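Local coordinates for protein cytochrome c-554 (Nitrosomonas europaea, PDB 1FT5) that carries electrons in ammonia oxidation, accepting them directly from hydroxylamine oxidoreductase through covalently bound hemes, at residues K167-V172 with F194-E199; M178-K183 with S203-K208; K29-L34 with D59-H64. All blocks are in the same frame, centred on the assembly; numbering follows the deposited sequence.

Interaction 1. Residues K167-V172 with F194-E199; sequences KFDEMV and FKFHDE. With HEM (protoporphyrin IX containing Fe), chain G.
Val172 pushes its two methyls toward Phe194 and Phe196, joining the short helix 168-171 to the type I beta turn of residues 194-197 in this multiheme cytochrome c. The valine is a forked bump, and the hollow it fills lies between those two rings. Its CG1 lies between the backbone N and the carbonyl carbon (chi1 76°) and meets the edge of the Phe196 ring in plane, 3.7 Å from CE1. The other methyl, CG2, faces the tip of Phe194 at CZ, 3.8 Å away, and also touches the CMD methyl of heme 3. Beside them Phe168 CZ and Phe194 CE2 meet tip to tip at 4.0 Å, while Val172 CB lies over one face of the Phe168 ring, toward the rim. Phe130, outside both segments, packs edge-to-face with Phe194.

Lys195 borders this apolar patch on its exposed side. Its chain, extended beyond CG, slides past Phe168 in the opposite direction, and CG sits over the centre of its neighbour Phe196. At the far end NZ forms a salt bridge with Asp169 OD1 at 2.7 Å, approaching on the syn side but 31° out of the carboxylate plane.

The turn is closed by a backbone bond from His197 N to Phe194 O, and the His197 side chain lies beside a propionate of heme 3. An alanine in place of His197 would probably leave that propionate without this donor and freer to swing. In the deposited residue, ND1 gives its hydrogen to heme O1D at 2.9 Å, at an N-H...O angle of 167°.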
# COMPACT_ATOMS: atom_id res chain seq x y z
N LYS A 167 7.17 2.36 -13.64
CA LYS A 167 6.53 3.52 -14.25
C LYS A 167 5.15 3.60 -13.58
O LYS A 167 4.29 2.75 -13.81
CB LYS A 167 6.34 3.27 -15.75
CG LYS A 167 7.65 2.93 -16.42
CD LYS A 167 8.38 4.20 -16.72
CE LYS A 167 9.87 3.94 -17.00
NZ LYS A 167 10.43 5.04 -17.86
N PHE A 168 4.97 4.60 -12.74
CA PHE A 168 3.73 4.69 -11.99
C PHE A 168 2.46 4.59 -12.82
O PHE A 168 1.57 3.81 -12.49
CB PHE A 168 3.69 5.99 -11.20
CG PHE A 168 2.38 6.19 -10.49
CD1 PHE A 168 2.08 5.49 -9.34
CD2 PHE A 168 1.45 7.12 -10.98
CE1 PHE A 168 0.88 5.70 -8.66
CE2 PHE A 168 0.28 7.34 -10.30
CZ PHE A 168 -0.03 6.64 -9.14
N ASP A 169 2.39 5.36 -13.90
CA ASP A 169 1.15 5.38 -14.65
C ASP A 169 0.77 4.03 -15.22
O ASP A 169 -0.40 3.78 -15.53
CB ASP A 169 1.23 6.42 -15.77
CG ASP A 169 1.13 7.86 -15.28
OD1 ASP A 169 0.90 8.18 -14.09
OD2 ASP A 169 1.30 8.74 -16.14
N GLU A 170 1.76 3.18 -15.44
CA GLU A 170 1.51 1.84 -15.94
C GLU A 170 1.22 0.86 -14.82
O GLU A 170 0.24 0.13 -14.84
CB GLU A 170 2.73 1.30 -16.71
CG GLU A 170 3.30 2.35 -17.61
CD GLU A 170 2.82 2.23 -19.02
OE1 GLU A 170 3.68 2.47 -19.93
OE2 GLU A 170 1.62 1.90 -19.21
N MET A 171 2.08 0.86 -13.81
CA MET A 171 1.92 -0.12 -12.80
C MET A 171 0.76 0.08 -11.84
O MET A 171 0.33 -0.89 -11.27
CB MET A 171 3.25 -0.29 -12.08
CG MET A 171 3.87 -1.60 -12.64
SD MET A 171 5.60 -1.54 -12.73
CE MET A 171 5.96 -2.64 -14.20
N VAL A 172 0.29 1.31 -11.72
CA VAL A 172 -0.89 1.51 -10.83
C VAL A 172 -2.13 0.94 -11.49
O VAL A 172 -3.15 0.76 -10.81
CB VAL A 172 -1.06 3.00 -10.49
CG1 VAL A 172 -1.66 3.84 -11.69
CG2 VAL A 172 -2.01 3.14 -9.24
N PHE A 194 -8.30 10.65 -7.16
CA PHE A 194 -7.26 9.96 -7.94
C PHE A 194 -7.58 10.08 -9.43
O PHE A 194 -8.73 9.85 -9.83
CB PHE A 194 -7.21 8.48 -7.55
CG PHE A 194 -6.15 7.70 -8.29
CD1 PHE A 194 -6.45 6.41 -8.76
CD2 PHE A 194 -4.89 8.24 -8.48
CE1 PHE A 194 -5.43 5.64 -9.46
CE2 PHE A 194 -3.89 7.49 -9.16
CZ PHE A 194 -4.18 6.21 -9.63
N LYS A 195 -6.57 10.44 -10.22
CA LYS A 195 -6.72 10.63 -11.66
C LYS A 195 -7.32 9.50 -12.42
O LYS A 195 -7.90 9.73 -13.52
CB LYS A 195 -5.39 11.05 -12.31
CG LYS A 195 -4.25 9.99 -12.22
CD LYS A 195 -2.97 10.64 -12.73
CE LYS A 195 -1.86 9.61 -13.01
NZ LYS A 195 -0.61 10.31 -13.51
N PHE A 196 -7.20 8.27 -11.91
CA PHE A 196 -7.79 7.13 -12.61
C PHE A 196 -9.00 6.57 -11.91
O PHE A 196 -9.48 5.50 -12.21
CB PHE A 196 -6.78 5.97 -12.80
CG PHE A 196 -5.56 6.36 -13.60
CD1 PHE A 196 -4.31 5.93 -13.22
CD2 PHE A 196 -5.67 7.15 -14.74
CE1 PHE A 196 -3.16 6.29 -13.96
CE2 PHE A 196 -4.51 7.51 -15.50
CZ PHE A 196 -3.24 7.06 -15.08
N HIS A 197 -9.50 7.28 -10.89
CA HIS A 197 -10.66 6.78 -10.15
C HIS A 197 -11.92 6.47 -11.02
O HIS A 197 -12.51 5.40 -10.91
CB HIS A 197 -11.07 7.86 -9.09
CG HIS A 197 -12.26 7.46 -8.27
ND1 HIS A 197 -12.16 6.75 -7.10
CD2 HIS A 197 -13.59 7.69 -8.45
CE1 HIS A 197 -13.37 6.54 -6.59
NE2 HIS A 197 -14.25 7.10 -7.41
N ASP A 198 -12.30 7.42 -11.87
CA ASP A 198 -13.49 7.18 -12.68
C ASP A 198 -13.26 6.03 -13.63
O ASP A 198 -14.14 5.17 -13.83
CB ASP A 198 -13.86 8.44 -13.44
CG ASP A 198 -14.31 9.55 -12.48
OD1 ASP A 198 -14.85 9.21 -11.40
OD2 ASP A 198 -14.11 10.71 -12.83
N GLU A 199 -12.04 5.99 -14.20
CA GLU A 199 -11.72 4.84 -15.07
C GLU A 199 -11.82 3.51 -14.31
O GLU A 199 -12.39 2.50 -14.75
CB GLU A 199 -10.31 5.02 -15.65
CG GLU A 199 -9.77 3.73 -16.28
CD GLU A 199 -8.31 3.88 -16.80
OE1 GLU A 199 -7.79 4.99 -16.87
OE2 GLU A 199 -7.73 2.86 -17.17
CHA HEM G . -8.72 1.65 -4.25
CHB HEM G . -9.26 -0.70 -0.01
CHC HEM G . -4.54 -2.01 -0.24
CHD HEM G . -3.95 0.87 -4.10
C1A HEM G . -9.26 1.08 -3.09
C2A HEM G . -10.63 1.19 -2.71
C3A HEM G . -10.78 0.57 -1.52
C4A HEM G . -9.51 0.04 -1.15
CMA HEM G . -12.06 0.41 -0.68
CAA HEM G . -11.76 1.92 -3.52
CBA HEM G . -12.63 0.87 -4.33
CGA HEM G . -11.78 -0.05 -5.25
O1A HEM G . -11.07 0.48 -6.08
O2A HEM G . -11.85 -1.26 -5.07
C1B HEM G . -7.98 -1.25 0.32
C2B HEM G . -7.75 -2.09 1.46
C3B HEM G . -6.43 -2.51 1.38
C4B HEM G . -5.91 -1.89 0.17
CMB HEM G . -8.80 -2.45 2.51
CAB HEM G . -5.62 -3.41 2.26
CBB HEM G . -6.22 -4.84 2.34
C1C HEM G . -4.02 -1.30 -1.32
C2C HEM G . -2.63 -1.33 -1.63
C3C HEM G . -2.44 -0.50 -2.63
C4C HEM G . -3.71 0.03 -3.03
CMC HEM G . -1.54 -2.15 -0.90
CAC HEM G . -1.07 -0.11 -3.27
CBC HEM G . -0.13 -1.20 -3.70
C1D HEM G . -5.22 1.31 -4.51
C2D HEM G . -5.45 2.17 -5.65
C3D HEM G . -6.82 2.35 -5.71
C4D HEM G . -7.36 1.62 -4.59
CMD HEM G . -4.39 2.80 -6.53
CAD HEM G . -7.60 3.27 -6.64
CBD HEM G . -8.01 4.52 -5.92
CGD HEM G . -9.23 5.25 -6.52
O1D HEM G . -9.61 6.26 -5.91
O2D HEM G . -9.74 4.80 -7.54
NA HEM G . -8.58 0.37 -2.13
NB HEM G . -6.84 -1.11 -0.48
NC HEM G . -4.68 -0.49 -2.17
ND HEM G . -6.40 0.96 -3.84
FE HEM G . -6.64 -0.09 -2.18

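Interaction 2. Residues M178-K183 with S203-K208; sequences MHEHYK and SAKPAK. With HEM (protoporphyrin IX containing Fe), chain G.
Lys205 O is gripped twice by the segment 178-183: Lys183 N donates a hydrogen bond to it at 2.8 Å, and Tyr182 CA offers a CA-H...O contact at 3.3 Å. Lys205 N in turn donates to His181 O at 2.9 Å, so Tyr182 and Lys205 form a single beta bridge between two loops that run almost perpendicular. Ala204 CB packs beside Lys183 N and the His181 carbonyl.

The Tyr182 ring lies against the second loop, with CD2 near Lys205 CB and CE2 near Lys208 CB. Lys208 NZ reaches the ring's edge in plane and donates to Tyr182 OH at 3.0 Å, although this lysine is poorly ordered.

On its other side the bridged segment 178-183 grips heme 3. One propionate is held at both oxygens: His181 ND1 donates to O1A at 2.8 Å, and Tyr182 N to O2A at 2.9 Å. Phe200 stacks on the His181 ring.

His179 CG takes the crowded position between backbone N and carbonyl carbon (chi1 50°). Its ND1 donates to Glu180 O at 2.7 Å, in the ring plane, which fixes the ring's rotation and probably strengthens it as a donor to iron. NE2 binds the iron at 2.0 Å, and with His92 as the second ligand this is a bis-histidine heme c site.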
# COMPACT_ATOMS: atom_id res chain seq x y z
N MET A 178 -2.18 -4.42 -7.26
CA MET A 178 -2.85 -3.53 -6.31
C MET A 178 -3.85 -4.47 -5.54
O MET A 178 -3.60 -4.98 -4.46
CB MET A 178 -3.63 -2.39 -7.09
CG MET A 178 -2.80 -1.53 -8.07
SD MET A 178 -1.58 -0.48 -7.18
CE MET A 178 -0.17 -1.70 -7.21
N HIS A 179 -5.03 -4.59 -6.14
CA HIS A 179 -6.10 -5.50 -5.72
C HIS A 179 -7.19 -5.17 -6.76
O HIS A 179 -7.16 -4.15 -7.41
CB HIS A 179 -6.67 -5.28 -4.28
CG HIS A 179 -7.06 -3.88 -3.96
ND1 HIS A 179 -8.16 -3.22 -4.49
CD2 HIS A 179 -6.44 -2.96 -3.18
CE1 HIS A 179 -8.12 -1.96 -4.01
NE2 HIS A 179 -7.08 -1.76 -3.21
N GLU A 180 -8.08 -6.10 -6.95
CA GLU A 180 -9.18 -5.86 -7.86
C GLU A 180 -9.94 -4.64 -7.35
O GLU A 180 -9.99 -4.39 -6.11
CB GLU A 180 -10.08 -7.07 -7.83
CG GLU A 180 -11.23 -6.97 -8.80
CD GLU A 180 -10.76 -6.71 -10.23
OE1 GLU A 180 -10.37 -7.70 -10.88
OE2 GLU A 180 -10.76 -5.56 -10.69
N HIS A 181 -10.61 -3.95 -8.28
CA HIS A 181 -11.39 -2.76 -7.98
C HIS A 181 -12.86 -3.13 -7.99
O HIS A 181 -13.34 -3.87 -8.87
CB HIS A 181 -11.07 -1.65 -8.96
CG HIS A 181 -9.64 -1.21 -8.87
ND1 HIS A 181 -9.14 -0.60 -7.73
CD2 HIS A 181 -8.59 -1.36 -9.72
CE1 HIS A 181 -7.83 -0.40 -7.89
NE2 HIS A 181 -7.48 -0.85 -9.08
N TYR A 182 -13.52 -2.75 -6.91
CA TYR A 182 -14.95 -3.02 -6.73
C TYR A 182 -15.72 -1.71 -6.72
O TYR A 182 -15.23 -0.63 -6.37
CB TYR A 182 -15.17 -3.82 -5.43
CG TYR A 182 -14.46 -5.13 -5.49
CD1 TYR A 182 -13.17 -5.25 -5.00
CD2 TYR A 182 -15.06 -6.27 -6.10
CE1 TYR A 182 -12.47 -6.43 -5.10
CE2 TYR A 182 -14.35 -7.46 -6.19
CZ TYR A 182 -13.06 -7.54 -5.69
OH TYR A 182 -12.32 -8.70 -5.80
N LYS A 183 -16.97 -1.80 -7.17
CA LYS A 183 -17.84 -0.63 -7.30
C LYS A 183 -18.18 0.06 -5.98
O LYS A 183 -18.54 -0.63 -5.02
CB LYS A 183 -19.16 -1.11 -7.93
CG LYS A 183 -18.99 -1.47 -9.38
CD LYS A 183 -19.00 -0.27 -10.32
CE LYS A 183 -19.53 0.99 -9.65
NZ LYS A 183 -19.13 2.23 -10.41
N SER A 203 -14.92 0.25 -14.82
CA SER A 203 -14.79 -1.16 -15.12
C SER A 203 -14.67 -2.02 -13.86
O SER A 203 -14.33 -3.20 -13.90
CB SER A 203 -13.60 -1.40 -16.06
OG SER A 203 -12.40 -0.92 -15.52
N ALA A 204 -15.02 -1.43 -12.71
CA ALA A 204 -14.96 -2.16 -11.48
C ALA A 204 -15.97 -3.29 -11.40
O ALA A 204 -17.03 -3.23 -12.04
CB ALA A 204 -15.19 -1.22 -10.30
N LYS A 205 -15.65 -4.31 -10.62
CA LYS A 205 -16.51 -5.47 -10.39
C LYS A 205 -17.58 -5.10 -9.37
O LYS A 205 -17.41 -4.17 -8.57
CB LYS A 205 -15.70 -6.65 -9.83
CG LYS A 205 -14.89 -7.44 -10.85
CD LYS A 205 -14.04 -6.53 -11.75
CE LYS A 205 -13.84 -7.10 -13.17
NZ LYS A 205 -14.18 -6.08 -14.21
N PRO A 206 -18.70 -5.84 -9.35
CA PRO A 206 -19.73 -5.49 -8.36
C PRO A 206 -19.36 -6.04 -6.98
O PRO A 206 -18.56 -6.96 -6.86
CB PRO A 206 -21.01 -6.14 -8.92
CG PRO A 206 -20.60 -6.89 -10.17
CD PRO A 206 -19.10 -6.98 -10.19
N ALA A 207 -19.95 -5.47 -5.93
CA ALA A 207 -19.70 -5.89 -4.54
C ALA A 207 -19.54 -7.41 -4.36
O ALA A 207 -20.50 -8.10 -4.01
CB ALA A 207 -20.82 -5.39 -3.64
N LYS A 208 -18.33 -7.91 -4.58
CA LYS A 208 -18.05 -9.34 -4.45
C LYS A 208 -17.39 -9.70 -3.12
O LYS A 208 -16.27 -9.29 -2.84
CB LYS A 208 -17.15 -9.82 -5.60
CG LYS A 208 -16.83 -11.30 -5.56
CD LYS A 208 -16.21 -11.77 -6.87
CE LYS A 208 -14.73 -12.11 -6.69
NZ LYS A 208 -13.85 -10.98 -7.12
CHA HEM G . -8.72 1.65 -4.25
CHB HEM G . -9.26 -0.70 -0.01
CHC HEM G . -4.54 -2.01 -0.24
CHD HEM G . -3.95 0.87 -4.10
C1A HEM G . -9.26 1.08 -3.09
C2A HEM G . -10.63 1.19 -2.71
C3A HEM G . -10.78 0.57 -1.52
C4A HEM G . -9.51 0.04 -1.15
CMA HEM G . -12.06 0.41 -0.68
CAA HEM G . -11.76 1.92 -3.52
CBA HEM G . -12.63 0.87 -4.33
CGA HEM G . -11.78 -0.05 -5.25
O1A HEM G . -11.07 0.48 -6.08
O2A HEM G . -11.85 -1.26 -5.07
C1B HEM G . -7.98 -1.25 0.32
C2B HEM G . -7.75 -2.09 1.46
C3B HEM G . -6.43 -2.51 1.38
C4B HEM G . -5.91 -1.89 0.17
CMB HEM G . -8.80 -2.45 2.51
CAB HEM G . -5.62 -3.41 2.26
CBB HEM G . -6.22 -4.84 2.34
C1C HEM G . -4.02 -1.30 -1.32
C2C HEM G . -2.63 -1.33 -1.63
C3C HEM G . -2.44 -0.50 -2.63
C4C HEM G . -3.71 0.03 -3.03
CMC HEM G . -1.54 -2.15 -0.90
CAC HEM G . -1.07 -0.11 -3.27
CBC HEM G . -0.13 -1.20 -3.70
C1D HEM G . -5.22 1.31 -4.51
C2D HEM G . -5.45 2.17 -5.65
C3D HEM G . -6.82 2.35 -5.71
C4D HEM G . -7.36 1.62 -4.59
CMD HEM G . -4.39 2.80 -6.53
CAD HEM G . -7.60 3.27 -6.64
CBD HEM G . -8.01 4.52 -5.92
CGD HEM G . -9.23 5.25 -6.52
O1D HEM G . -9.61 6.26 -5.91
O2D HEM G . -9.74 4.80 -7.54
NA HEM G . -8.58 0.37 -2.13
NB HEM G . -6.84 -1.11 -0.48
NC HEM G . -4.68 -0.49 -2.17
ND HEM G . -6.40 0.96 -3.84
FE HEM G . -6.64 -0.09 -2.18

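Interaction 3. Residues K29-L34 with D59-H64; sequences KAMESL and DCVGCH. With HEM (protoporphyrin IX containing Fe), chain F.
His64 and Ala30 share the hydrogen bond that spans this buried contact. His64 ND1 donates to Ala30 O at 2.7 Å with an N-H...O angle of 157°. The oxygen lies near the plane of the imidazole, whereas the donor stands well above the plane of the carbonyl. The bond uses the imidazole nitrogen that faces away from the metal, so it limits rotation of the ring and would be expected to make the other nitrogen a stronger donor to iron. Ala30 CB packs close to the same nitrogen.

The apolar contacts centre on Leu34. Its CG is anti to the carbonyl carbon (chi1 -57°), on the side of His64, and from it the CD2 methyl lies over the centre of the His64 ring, 3.7 Å from the centroid and only 8° off the normal, a CH-pi contact. That methyl also touches the porphyrin near C1B and the CB of Cys60, filling the angle between imidazole and macrocycle. The second branch, CD1, packs on Val61 CG1 at 4.0 Å. Met31 extends the patch, its terminal CE lying 4.2 Å from Val61 CG1. Ser33 CB rests against the heme, while its OG is hydrogen-bonded to a propionate of another heme.

Covalent and metal bonds make up the third group. Cys60 SG is joined to heme CAB at 1.8 Å and Cys63 SG to CAC at 1.9 Å, two thioethers that tie down one side of the porphyrin. His64 NE2 binds the iron at 2.2 Å, with no second protein ligand, as expected of a five-coordinate heme. Residues 60-64 are therefore a classical CXXCH heme c attachment motif, with Leu34 and the Ala30 carbonyl packed around its proximal histidine.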
# COMPACT_ATOMS: atom_id res chain seq x y z
N LYS A 29 2.59 -10.60 0.44
CA LYS A 29 3.57 -11.65 0.75
C LYS A 29 4.96 -11.04 0.87
O LYS A 29 5.98 -11.78 0.91
CB LYS A 29 3.56 -12.72 -0.39
CG LYS A 29 2.16 -13.33 -0.61
CD LYS A 29 2.07 -14.09 -1.93
CE LYS A 29 0.62 -14.60 -2.11
NZ LYS A 29 0.47 -15.54 -3.27
N ALA A 30 5.07 -9.71 0.97
CA ALA A 30 6.41 -9.11 0.97
C ALA A 30 7.35 -9.56 2.03
O ALA A 30 8.59 -9.60 1.78
CB ALA A 30 6.32 -7.60 1.02
N MET A 31 6.84 -9.87 3.22
CA MET A 31 7.79 -10.32 4.25
C MET A 31 8.26 -11.73 3.95
O MET A 31 9.33 -12.14 4.42
CB MET A 31 7.10 -10.22 5.62
CG MET A 31 7.91 -10.73 6.83
SD MET A 31 9.48 -9.81 7.03
CE MET A 31 8.93 -8.27 7.60
N GLU A 32 7.49 -12.51 3.19
CA GLU A 32 7.93 -13.88 2.91
C GLU A 32 9.24 -13.87 2.09
O GLU A 32 10.12 -14.76 2.24
CB GLU A 32 6.87 -14.63 2.09
CG GLU A 32 5.55 -14.76 2.79
CD GLU A 32 5.58 -15.56 4.08
OE1 GLU A 32 4.84 -15.20 5.03
OE2 GLU A 32 6.30 -16.57 4.16
N SER A 33 9.41 -12.84 1.28
CA SER A 33 10.58 -12.68 0.44
C SER A 33 11.83 -12.47 1.26
O SER A 33 12.92 -12.72 0.75
CB SER A 33 10.42 -11.52 -0.51
OG SER A 33 9.41 -11.82 -1.47
N LEU A 34 11.67 -11.96 2.47
CA LEU A 34 12.83 -11.69 3.34
C LEU A 34 13.27 -12.94 4.09
O LEU A 34 14.28 -12.90 4.81
CB LEU A 34 12.54 -10.54 4.33
CG LEU A 34 12.12 -9.21 3.68
CD1 LEU A 34 12.13 -8.09 4.69
CD2 LEU A 34 13.09 -8.83 2.53
N ASP A 59 17.97 -2.92 6.88
CA ASP A 59 18.30 -2.53 5.49
C ASP A 59 17.25 -3.13 4.53
O ASP A 59 17.34 -2.87 3.32
CB ASP A 59 19.65 -3.10 5.01
CG ASP A 59 20.83 -2.56 5.78
OD1 ASP A 59 20.68 -1.46 6.31
OD2 ASP A 59 21.89 -3.24 5.80
N CYS A 60 16.23 -3.88 5.05
CA CYS A 60 15.27 -4.54 4.14
C CYS A 60 13.82 -4.37 4.52
O CYS A 60 12.96 -4.11 3.64
CB CYS A 60 15.47 -6.06 4.07
SG CYS A 60 17.18 -6.59 3.80
N VAL A 61 13.55 -4.43 5.80
CA VAL A 61 12.12 -4.45 6.16
C VAL A 61 11.30 -3.24 5.82
O VAL A 61 10.09 -3.37 5.58
CB VAL A 61 11.88 -4.75 7.68
CG1 VAL A 61 12.50 -6.09 8.13
CG2 VAL A 61 12.41 -3.63 8.48
N GLY A 62 11.91 -2.07 5.71
CA GLY A 62 11.14 -0.86 5.53
C GLY A 62 10.29 -0.82 4.28
O GLY A 62 9.33 -0.05 4.22
N CYS A 63 10.68 -1.60 3.28
CA CYS A 63 9.86 -1.58 2.07
C CYS A 63 8.99 -2.82 1.95
O CYS A 63 8.33 -3.02 0.93
CB CYS A 63 10.76 -1.48 0.83
SG CYS A 63 11.65 0.09 0.83
N HIS A 64 8.98 -3.65 2.98
CA HIS A 64 8.24 -4.89 2.99
C HIS A 64 7.16 -4.98 4.09
O HIS A 64 6.64 -6.05 4.35
CB HIS A 64 9.21 -6.06 3.13
CG HIS A 64 10.06 -6.29 1.89
ND1 HIS A 64 9.90 -7.36 1.04
CD2 HIS A 64 11.06 -5.53 1.34
CE1 HIS A 64 10.78 -7.24 0.02
NE2 HIS A 64 11.49 -6.14 0.15
CHA HEM F . 11.34 -6.97 -4.14
CHB HEM F . 14.43 -8.81 -0.89
CHC HEM F . 15.39 -4.28 0.72
CHD HEM F . 11.95 -2.55 -2.31
C1A HEM F . 12.09 -7.90 -3.37
C2A HEM F . 12.20 -9.29 -3.66
C3A HEM F . 13.07 -9.82 -2.72
C4A HEM F . 13.46 -8.70 -1.89
CMA HEM F . 13.59 -11.27 -2.58
CAA HEM F . 11.52 -9.98 -4.80
CBA HEM F . 12.28 -9.83 -6.11
CGA HEM F . 11.69 -10.70 -7.22
O1A HEM F . 10.76 -11.49 -6.96
O2A HEM F . 12.14 -10.54 -8.37
C1B HEM F . 14.96 -7.72 -0.17
C2B HEM F . 16.07 -7.80 0.75
C3B HEM F . 16.37 -6.55 1.14
C4B HEM F . 15.42 -5.66 0.51
CMB HEM F . 16.73 -9.06 1.25
CAB HEM F . 17.47 -6.06 2.10
CBB HEM F . 18.88 -6.53 1.67
C1C HEM F . 14.46 -3.41 0.07
C2C HEM F . 14.39 -1.99 0.31
C3C HEM F . 13.39 -1.50 -0.52
C4C HEM F . 12.91 -2.65 -1.26
CMC HEM F . 15.21 -1.19 1.31
CAC HEM F . 12.81 -0.12 -0.63
CBC HEM F . 13.75 1.10 -0.57
C1D HEM F . 11.50 -3.61 -3.09
C2D HEM F . 10.65 -3.46 -4.21
C3D HEM F . 10.49 -4.72 -4.75
C4D HEM F . 11.25 -5.62 -3.93
CMD HEM F . 10.06 -2.13 -4.69
CAD HEM F . 9.69 -5.05 -6.00
CBD HEM F . 10.50 -5.10 -7.30
CGD HEM F . 9.62 -5.41 -8.50
O1D HEM F . 9.21 -6.56 -8.63
O2D HEM F . 9.38 -4.52 -9.27
NA HEM F . 12.83 -7.53 -2.23
NB HEM F . 14.55 -6.40 -0.33
NC HEM F . 13.50 -3.82 -0.85
ND HEM F . 11.86 -4.90 -2.89
FE HEM F . 12.96 -5.69 -1.37

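Overall arrangement
Interactions 1 and 2 serve the same cofactor, heme 3, through different groups of it: 167-172/194-199 holds one propionate, while 178-183/203-208 holds the other and supplies an iron ligand. Their centres are 15 Å apart and their segments alternate along the chain; they touch where Val172 O meets Met178 CG at 3.6 Å. Interaction 3 belongs to heme 2 and closes earlier in the sequence, on the opposite side of the chain's centre, 25 Å from interaction 1 and 27 Å from interaction 2 between centres. FE of HEM (chain G) and FE of HEM (chain F) lie 20.4 Å apart. Together the contacts illustrate how a multiheme cytochrome with almost no strand packs loops and short helices around its cofactors.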